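Local coordinates for protein tRNA (adenine(22)-N(1))-methyltransferase (Bacillus subtilis, PDB 6Q56) that catalyses the S-adenosyl-L-methionine-dependent methylation of adenosine 22 in tRNA, at N1 of the base, at residues Leu105-Leu118 against Glu131-Glu143. The protein carries 2 engineered substitutions. Residues are numbered along the deposited sequence; the frame is centred on the assembly and turned at random.
Sequences LEAGKDKLTGKERL and EWLYKERYALIDE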
ATOM      1  N   LEU A 105      -9.810  -2.050   2.376  1.00 32.09           N
ATOM      2  CA  LEU A 105     -10.406  -0.783   1.979  1.00 39.81           C
ATOM      3  C   LEU A 105     -11.841  -0.953   1.491  1.00 34.60           C
ATOM      4  O   LEU A 105     -12.716  -0.193   1.862  1.00 36.33           O
ATOM      5  CB  LEU A 105      -9.595  -0.117   0.873  1.00 29.18           C
ATOM      6  CG  LEU A 105      -8.354   0.717   1.199  1.00 27.23           C
ATOM      7  CD1 LEU A 105      -8.484   1.524   2.471  1.00 31.28           C
ATOM      8  CD2 LEU A 105      -7.100  -0.121   1.212  1.00 42.23           C
ATOM      9  N   GLU A 106     -12.069  -1.949   0.649  1.00 37.76           N
ATOM     10  CA  GLU A 106     -13.397  -2.191   0.101  1.00 38.29           C
ATOM     11  C   GLU A 106     -14.387  -2.668   1.156  1.00 37.90           C
ATOM     12  O   GLU A 106     -15.527  -2.241   1.171  1.00 40.52           O
ATOM     13  CB  GLU A 106     -13.321  -3.193  -1.044  1.00 36.85           C
ATOM     14  CG  GLU A 106     -14.664  -3.593  -1.632  1.00 44.25           C
ATOM     15  CD  GLU A 106     -15.361  -2.465  -2.363  1.00 37.43           C
ATOM     16  OE1 GLU A 106     -14.697  -1.501  -2.760  1.00 34.35           O
ATOM     17  OE2 GLU A 106     -16.583  -2.551  -2.542  1.00 44.85           O
ATOM     18  N   ALA A 107     -13.946  -3.551   2.035  1.00 39.54           N
ATOM     19  CA  ALA A 107     -14.817  -4.080   3.073  1.00 41.60           C
ATOM     20  C   ALA A 107     -15.228  -3.015   4.077  1.00 38.14           C
ATOM     21  O   ALA A 107     -16.294  -3.096   4.660  1.00 42.42           O
ATOM     22  CB  ALA A 107     -14.147  -5.237   3.787  1.00 34.41           C
ATOM     23  N   GLY A 108     -14.380  -2.020   4.281  1.00 32.52           N
ATOM     24  CA  GLY A 108     -14.685  -0.980   5.235  1.00 43.85           C
ATOM     25  C   GLY A 108     -14.797   0.419   4.683  1.00 40.58           C
ATOM     26  O   GLY A 108     -14.556   1.375   5.398  1.00 39.12           O
ATOM     27  N   LYS A 109     -15.168   0.553   3.420  1.00 39.94           N
ATOM     28  CA  LYS A 109     -15.289   1.874   2.830  1.00 39.58           C
ATOM     29  C   LYS A 109     -16.458   2.652   3.408  1.00 41.29           C
ATOM     30  O   LYS A 109     -16.603   3.828   3.135  1.00 46.27           O
ATOM     31  CB  LYS A 109     -15.389   1.802   1.315  1.00 40.33           C
ATOM     32  CG  LYS A 109     -16.564   1.030   0.767  1.00 45.81           C
ATOM     33  CD  LYS A 109     -16.512   1.061  -0.748  1.00 48.11           C
ATOM     34  CE  LYS A 109     -17.625   0.259  -1.378  1.00 51.63           C
ATOM     35  NZ  LYS A 109     -17.689   0.514  -2.836  1.00 49.72           N
ATOM     36  N   ASP A 110     -17.278   1.988   4.212  1.00 56.75           N
ATOM     37  CA  ASP A 110     -18.410   2.629   4.868  1.00 55.00           C
ATOM     38  C   ASP A 110     -17.882   3.524   5.977  1.00 57.17           C
ATOM     39  O   ASP A 110     -18.527   4.487   6.377  1.00 61.03           O
ATOM     40  CB  ASP A 110     -19.322   1.594   5.503  1.00 45.05           C
ATOM     41  CG  ASP A 110     -20.049   0.749   4.491  1.00 67.73           C
ATOM     42  OD1 ASP A 110     -20.246   1.214   3.353  1.00 69.36           O
ATOM     43  OD2 ASP A 110     -20.433  -0.385   4.842  1.00 63.17           O
ATOM     44  N   LYS A 111     -16.700   3.186   6.473  1.00 47.68           N
ATOM     45  CA  LYS A 111     -16.069   3.933   7.542  1.00 40.63           C
ATOM     46  C   LYS A 111     -15.309   5.128   7.013  1.00 49.30           C
ATOM     47  O   LYS A 111     -14.781   5.921   7.782  1.00 52.35           O
ATOM     48  CB  LYS A 111     -15.099   3.031   8.296  1.00 44.39           C
ATOM     49  CG  LYS A 111     -15.735   1.798   8.903  1.00 45.08           C
ATOM     50  CD  LYS A 111     -16.651   2.169  10.044  1.00 45.78           C
ATOM     51  CE  LYS A 111     -17.310   0.951  10.653  1.00 49.27           C
ATOM     52  NZ  LYS A 111     -16.349   0.142  11.434  1.00 60.26           N
ATOM     53  N   LEU A 112     -15.247   5.253   5.699  1.00 39.74           N
ATOM     54  CA  LEU A 112     -14.520   6.352   5.089  1.00 48.39           C
ATOM     55  C   LEU A 112     -15.404   7.473   4.601  1.00 54.39           C
ATOM     56  O   LEU A 112     -16.459   7.245   4.034  1.00 54.52           O
ATOM     57  CB  LEU A 112     -13.712   5.839   3.905  1.00 45.30           C
ATOM     58  CG  LEU A 112     -12.757   4.699   4.218  1.00 43.48           C
ATOM     59  CD1 LEU A 112     -12.166   4.125   2.945  1.00 55.17           C
ATOM     60  CD2 LEU A 112     -11.673   5.177   5.153  1.00 38.96           C
ATOM     61  N   THR A 113     -14.947   8.695   4.819  1.00 56.49           N
ATOM     62  CA  THR A 113     -15.657   9.867   4.367  1.00 56.48           C
ATOM     63  C   THR A 113     -15.139  10.185   2.978  1.00 60.41           C
ATOM     64  O   THR A 113     -15.853  10.720   2.139  1.00 59.67           O
ATOM     65  CB  THR A 113     -15.374  11.073   5.263  1.00 60.89           C
ATOM     66  OG1 THR A 113     -14.026  11.503   5.062  1.00 65.47           O
ATOM     67  CG2 THR A 113     -15.569  10.716   6.709  1.00 66.24           C
ATOM     68  N   GLY A 114     -13.875   9.847   2.755  1.00 59.58           N
ATOM     69  CA  GLY A 114     -13.227  10.078   1.483  1.00 54.79           C
ATOM     70  C   GLY A 114     -12.105  11.086   1.580  1.00 54.74           C
ATOM     71  O   GLY A 114     -11.217  11.126   0.740  1.00 48.45           O
ATOM     72  N   LYS A 115     -12.145  11.901   2.622  1.00 52.24           N
ATOM     73  CA  LYS A 115     -11.145  12.936   2.813  1.00 47.71           C
ATOM     74  C   LYS A 115      -9.926  12.464   3.578  1.00 47.65           C
ATOM     75  O   LYS A 115      -8.917  13.158   3.632  1.00 48.58           O
ATOM     76  CB  LYS A 115     -11.774  14.117   3.536  1.00 60.57           C
ATOM     77  CG  LYS A 115     -12.951  14.701   2.790  1.00 61.73           C
ATOM     78  CD  LYS A 115     -12.539  15.137   1.404  1.00 56.08           C
ATOM     79  CE  LYS A 115     -13.711  15.720   0.647  1.00 64.13           C
ATOM     80  NZ  LYS A 115     -14.828  14.744   0.579  1.00 56.97           N
ATOM     81  N   GLU A 116     -10.017  11.285   4.169  1.00 38.51           N
ATOM     82  CA  GLU A 116      -8.901  10.750   4.917  1.00 42.23           C
ATOM     83  C   GLU A 116      -7.763  10.480   3.962  1.00 39.09           C
ATOM     84  O   GLU A 116      -7.987  10.006   2.862  1.00 33.81           O
ATOM     85  CB  GLU A 116      -9.283   9.440   5.599  1.00 41.99           C
ATOM     86  CG  GLU A 116     -10.536   9.494   6.445  1.00 40.84           C
ATOM     87  CD  GLU A 116     -11.759   9.009   5.708  1.00 47.33           C
ATOM     88  OE1 GLU A 116     -11.675   8.777   4.492  1.00 55.03           O
ATOM     89  OE2 GLU A 116     -12.805   8.853   6.353  1.00 53.24           O
ATOM     90  N   ARG A 117      -6.542  10.774   4.378  1.00 34.87           N
ATOM     91  CA  ARG A 117      -5.402  10.487   3.530  1.00 40.15           C
ATOM     92  C   ARG A 117      -5.046   9.025   3.736  1.00 37.76           C
ATOM     93  O   ARG A 117      -4.917   8.564   4.863  1.00 32.93           O
ATOM     94  CB  ARG A 117      -4.192  11.351   3.866  1.00 34.30           C
ATOM     95  CG  ARG A 117      -2.927  10.858   3.194  1.00 28.63           C
ATOM     96  CD  ARG A 117      -1.733  11.748   3.448  1.00 30.93           C
ATOM     97  NE  ARG A 117      -1.840  13.005   2.735  1.00 38.27           N
ATOM     98  CZ  ARG A 117      -0.906  13.944   2.733  1.00 39.93           C
ATOM     99  NH1 ARG A 117       0.216  13.765   3.403  1.00 34.75           N
ATOM    100  NH2 ARG A 117      -1.098  15.058   2.054  1.00 30.85           N
ATOM    101  N   LEU A 118      -4.906   8.293   2.643  1.00 34.93           N
ATOM    102  CA  LEU A 118      -4.557   6.891   2.721  1.00 34.84           C
ATOM    103  C   LEU A 118      -3.088   6.724   2.384  1.00 32.72           C
ATOM    104  O   LEU A 118      -2.625   7.206   1.367  1.00 36.66           O
ATOM    105  CB  LEU A 118      -5.408   6.061   1.769  1.00 35.15           C
ATOM    106  CG  LEU A 118      -6.925   6.124   1.933  1.00 42.19           C
ATOM    107  CD1 LEU A 118      -7.604   5.271   0.877  1.00 42.93           C
ATOM    108  CD2 LEU A 118      -7.357   5.694   3.317  1.00 36.21           C
ATOM    109  N   GLU A 131      -6.228  -0.050  -8.539  1.00 29.21           N
ATOM    110  CA  GLU A 131      -7.500  -0.325  -9.180  1.00 30.83           C
ATOM    111  C   GLU A 131      -8.635   0.074  -8.251  1.00 33.14           C
ATOM    112  O   GLU A 131      -9.607   0.669  -8.678  1.00 30.76           O
ATOM    113  CB  GLU A 131      -7.603  -1.793  -9.578  1.00 31.84           C
ATOM    114  CG  GLU A 131      -6.723  -2.161 -10.757  1.00 36.42           C
ATOM    115  CD  GLU A 131      -6.846  -3.613 -11.160  1.00 37.14           C
ATOM    116  OE1 GLU A 131      -7.447  -4.382 -10.408  1.00 40.86           O
ATOM    117  OE2 GLU A 131      -6.335  -3.983 -12.228  1.00 46.03           O
ATOM    118  N   TRP A 132      -8.500  -0.252  -6.974  1.00 36.56           N
ATOM    119  CA  TRP A 132      -9.519   0.094  -6.000  1.00 34.83           C
ATOM    120  C   TRP A 132      -9.607   1.605  -5.828  1.00 30.06           C
ATOM    121  O   TRP A 132     -10.686   2.162  -5.800  1.00 34.77           O
ATOM    122  CB  TRP A 132      -9.239  -0.564  -4.657  1.00 31.69           C
ATOM    123  CG  TRP A 132     -10.313  -0.314  -3.685  1.00 32.34           C
ATOM    124  CD1 TRP A 132     -11.437  -1.046  -3.511  1.00 33.05           C
ATOM    125  CD2 TRP A 132     -10.390   0.767  -2.765  1.00 31.09           C
ATOM    126  NE1 TRP A 132     -12.209  -0.498  -2.530  1.00 37.65           N
ATOM    127  CE2 TRP A 132     -11.586   0.621  -2.054  1.00 33.09           C
ATOM    128  CE3 TRP A 132      -9.560   1.843  -2.468  1.00 32.95           C
ATOM    129  CZ2 TRP A 132     -11.972   1.507  -1.066  1.00 38.94           C
ATOM    130  CZ3 TRP A 132      -9.944   2.718  -1.490  1.00 36.75           C
ATOM    131  CH2 TRP A 132     -11.137   2.547  -0.800  1.00 35.09           C
ATOM    132  N   LEU A 133      -8.460   2.255  -5.713  1.00 24.84           N
ATOM    133  CA  LEU A 133      -8.408   3.698  -5.544  1.00 36.20           C
ATOM    134  C   LEU A 133      -9.089   4.422  -6.695  1.00 35.66           C
ATOM    135  O   LEU A 133      -9.872   5.338  -6.491  1.00 36.79           O
ATOM    136  CB  LEU A 133      -6.963   4.178  -5.455  1.00 30.56           C
ATOM    137  CG  LEU A 133      -6.216   3.889  -4.167  1.00 28.23           C
ATOM    138  CD1 LEU A 133      -4.800   4.403  -4.287  1.00 30.81           C
ATOM    139  CD2 LEU A 133      -6.915   4.508  -2.976  1.00 31.14           C
ATOM    140  N   TYR A 134      -8.784   4.000  -7.908  1.00 29.63           N
ATOM    141  CA  TYR A 134      -9.354   4.619  -9.091  1.00 35.82           C
ATOM    142  C   TYR A 134     -10.873   4.487  -9.125  1.00 34.05           C
ATOM    143  O   TYR A 134     -11.554   5.249  -9.785  1.00 38.45           O
ATOM    144  CB  TYR A 134      -8.743   4.011 -10.351  1.00 35.14           C
ATOM    145  CG  TYR A 134      -9.118   4.730 -11.606  1.00 32.07           C
ATOM    146  CD1 TYR A 134      -8.359   5.781 -12.075  1.00 33.56           C
ATOM    147  CD2 TYR A 134     -10.239   4.367 -12.318  1.00 29.61           C
ATOM    148  CE1 TYR A 134      -8.706   6.449 -13.226  1.00 37.63           C
ATOM    149  CE2 TYR A 134     -10.597   5.029 -13.467  1.00 42.94           C
ATOM    150  CZ  TYR A 134      -9.825   6.066 -13.919  1.00 33.30           C
ATOM    151  OH  TYR A 134     -10.174   6.721 -15.064  1.00 42.12           O
ATOM    152  N   LYS A 135     -11.354   3.396  -8.561  1.00 31.76           N
ATOM    153  CA  LYS A 135     -12.762   3.078  -8.594  1.00 36.55           C
ATOM    154  C   LYS A 135     -13.533   3.849  -7.555  1.00 34.56           C
ATOM    155  O   LYS A 135     -14.671   4.213  -7.774  1.00 40.27           O
ATOM    156  CB  LYS A 135     -12.952   1.572  -8.404  1.00 32.89           C
ATOM    157  CG  LYS A 135     -14.337   1.143  -7.965  1.00 42.04           C
ATOM    158  CD  LYS A 135     -14.458  -0.364  -7.865  1.00 40.89           C
ATOM    159  CE  LYS A 135     -13.847  -0.900  -6.584  1.00 50.21           C
ATOM    160  NZ  LYS A 135     -14.727  -0.719  -5.406  1.00 39.85           N
ATOM    161  N   GLU A 136     -12.913   4.078  -6.403  1.00 35.85           N
ATOM    162  CA  GLU A 136     -13.569   4.802  -5.322  1.00 32.52           C
ATOM    163  C   GLU A 136     -13.277   6.291  -5.427  1.00 29.80           C
ATOM    164  O   GLU A 136     -13.493   7.046  -4.478  1.00 38.66           O
ATOM    165  CB  GLU A 136     -13.099   4.273  -3.966  1.00 34.97           C
ATOM    166  CG  GLU A 136     -13.388   2.798  -3.743  1.00 42.05           C
ATOM    167  CD  GLU A 136     -14.871   2.484  -3.754  1.00 52.20           C
ATOM    168  OE1 GLU A 136     -15.680   3.433  -3.843  1.00 39.53           O
ATOM    169  OE2 GLU A 136     -15.229   1.291  -3.673  1.00 68.13           O
ATOM    170  N   ARG A 137     -12.785   6.710  -6.588  1.00 40.05           N
ATOM    171  CA  ARG A 137     -12.295   7.952  -7.312  1.00 43.24           C
ATOM    172  C   ARG A 137     -11.056   8.693  -6.723  1.00 44.04           C
ATOM    173  O   ARG A 137     -10.638   9.736  -7.227  1.00 54.90           O
ATOM    174  CB  ARG A 137     -13.429   8.968  -7.658  1.00 45.35           C
ATOM    175  CG  ARG A 137     -14.519   8.398  -8.552  1.00 49.50           C
ATOM    176  CD  ARG A 137     -15.590   9.434  -8.851  1.00 50.05           C
ATOM    177  NE  ARG A 137     -15.049  10.603  -9.537  1.00 45.70           N
ATOM    178  CZ  ARG A 137     -14.965  10.723 -10.857  1.00 47.94           C
ATOM    179  NH1 ARG A 137     -15.389   9.742 -11.642  1.00 48.12           N
ATOM    180  NH2 ARG A 137     -14.457  11.824 -11.395  1.00 48.87           N
ATOM    181  N   TYR A 138     -10.503   8.121  -5.659  1.00 39.57           N
ATOM    182  CA  TYR A 138      -9.341   8.690  -4.992  1.00 34.35           C
ATOM    183  C   TYR A 138      -8.279   9.111  -5.998  1.00 38.95           C
ATOM    184  O   TYR A 138      -8.260   8.644  -7.137  1.00 33.45           O
ATOM    185  CB  TYR A 138      -8.748   7.684  -4.003  1.00 38.20           C
ATOM    186  CG  TYR A 138      -9.680   7.321  -2.868  1.00 34.82           C
ATOM    187  CD1 TYR A 138      -9.703   8.069  -1.699  1.00 42.85           C
ATOM    188  CD2 TYR A 138     -10.533   6.231  -2.966  1.00 37.59           C
ATOM    189  CE1 TYR A 138     -10.552   7.742  -0.658  1.00 37.19           C
ATOM    190  CE2 TYR A 138     -11.385   5.897  -1.931  1.00 41.88           C
ATOM    191  CZ  TYR A 138     -11.390   6.655  -0.779  1.00 43.26           C
ATOM    192  OH  TYR A 138     -12.237   6.325   0.255  1.00 61.23           O
ATOM    193  N   ALA A 139      -7.397   9.999  -5.560  1.00 40.47           N
ATOM    194  CA  ALA A 139      -6.330  10.499  -6.386  1.00 32.21           C
ATOM    195  C   ALA A 139      -5.002  10.187  -5.712  1.00 36.21           C
ATOM    196  O   ALA A 139      -4.801  10.493  -4.546  1.00 33.26           O
ATOM    197  CB  ALA A 139      -6.479  11.988  -6.583  1.00 38.35           C
ATOM    198  N   LEU A 140      -4.094   9.576  -6.455  1.00 33.76           N
ATOM    199  CA  LEU A 140      -2.785   9.268  -5.926  1.00 30.67           C
ATOM    200  C   LEU A 140      -2.029  10.570  -5.906  1.00 27.05           C
ATOM    201  O   LEU A 140      -1.870  11.205  -6.936  1.00 33.55           O
ATOM    202  CB  LEU A 140      -2.052   8.272  -6.818  1.00 31.89           C
ATOM    203  CG  LEU A 140      -2.278   6.793  -6.556  1.00 32.37           C
ATOM    204  CD1 LEU A 140      -1.845   5.985  -7.766  1.00 40.35           C
ATOM    205  CD2 LEU A 140      -1.527   6.362  -5.314  1.00 32.95           C
ATOM    206  N   ILE A 141      -1.557  10.978  -4.744  1.00 28.08           N
ATOM    207  CA  ILE A 141      -0.824  12.223  -4.665  1.00 29.90           C
ATOM    208  C   ILE A 141       0.673  11.992  -4.631  1.00 34.94           C
ATOM    209  O   ILE A 141       1.443  12.911  -4.846  1.00 34.74           O
ATOM    210  CB  ILE A 141      -1.277  13.085  -3.483  1.00 34.79           C
ATOM    211  CG1 ILE A 141      -1.082  12.350  -2.163  1.00 28.83           C
ATOM    212  CG2 ILE A 141      -2.731  13.466  -3.665  1.00 40.77           C
ATOM    213  CD1 ILE A 141      -1.470  13.180  -0.968  1.00 34.56           C
ATOM    214  N   ASP A 142       1.084  10.759  -4.375  1.00 35.43           N
ATOM    215  CA  ASP A 142       2.501  10.425  -4.367  1.00 31.71           C
ATOM    216  C   ASP A 142       2.726   8.940  -4.199  1.00 29.70           C
ATOM    217  O   ASP A 142       1.892   8.221  -3.671  1.00 32.25           O
ATOM    218  CB  ASP A 142       3.270  11.188  -3.291  1.00 31.29           C
ATOM    219  CG  ASP A 142       4.773  11.234  -3.567  1.00 36.56           C
ATOM    220  OD1 ASP A 142       5.197  10.852  -4.670  1.00 38.33           O
ATOM    221  OD2 ASP A 142       5.531  11.656  -2.685  1.00 38.61           O
ATOM    222  N   GLU A 143       3.885   8.508  -4.664  1.00 27.26           N
ATOM    223  CA  GLU A 143       4.306   7.131  -4.587  1.00 32.88           C
ATOM    224  C   GLU A 143       5.798   7.097  -4.391  1.00 30.78           C
ATOM    225  O   GLU A 143       6.514   7.943  -4.900  1.00 35.29           O
ATOM    226  CB  GLU A 143       4.040   6.401  -5.893  1.00 38.71           C
ATOM    227  CG  GLU A 143       2.599   6.161  -6.261  1.00 32.59           C
ATOM    228  CD  GLU A 143       2.484   5.434  -7.583  1.00 32.85           C
ATOM    229  OE1 GLU A 143       3.139   5.850  -8.550  1.00 30.98           O
ATOM    230  OE2 GLU A 143       1.747   4.445  -7.646  1.00 28.63           O
TER
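Trp132 of helix 127-135 lays its indole against the end of helix 98-107. CG stands anti to the backbone N (chi1 -175°), which carries the ring across to Leu105. Leu105 CB sits over one face, 3.4 Å from the centroid of the six-membered ring, a CH-pi contact. Glu136 CG lies over the rim of the opposite face.

Glu106 CB lies 3.3 Å from Trp132 NE1. CG is more distant, and the bend at chi2 (68°) turns the carboxylate to the indole edge. There OE1 accepts from Trp132 NE1 through its anti lone pair at 2.7 Å, a bent bond (N-H...O 144°). Lys135 NZ reaches the same OE1 from above the carboxylate plane, at 2.8 Å. OE2 forms a salt bridge with Lys109 NZ.

Lys109 NZ also binds Glu136 OE2 at 2.7 Å, on the syn side. Lys135 NZ grips this OE2 from above its carboxylate plane. Beyond the indole, Leu118 CD1 lies over a face of Tyr138. A leucine in place of Trp132 would probably leave Glu106 OE1 without its N-H donor and Leu105 without a flat surface.

Glu106 OE1 and Glu136 OE2 are 3.0 Å apart, so the two lysines probably offset their repulsion, joining the C-terminal ends of the two helices of this Rossmann-like domain through charge beside an apolar core.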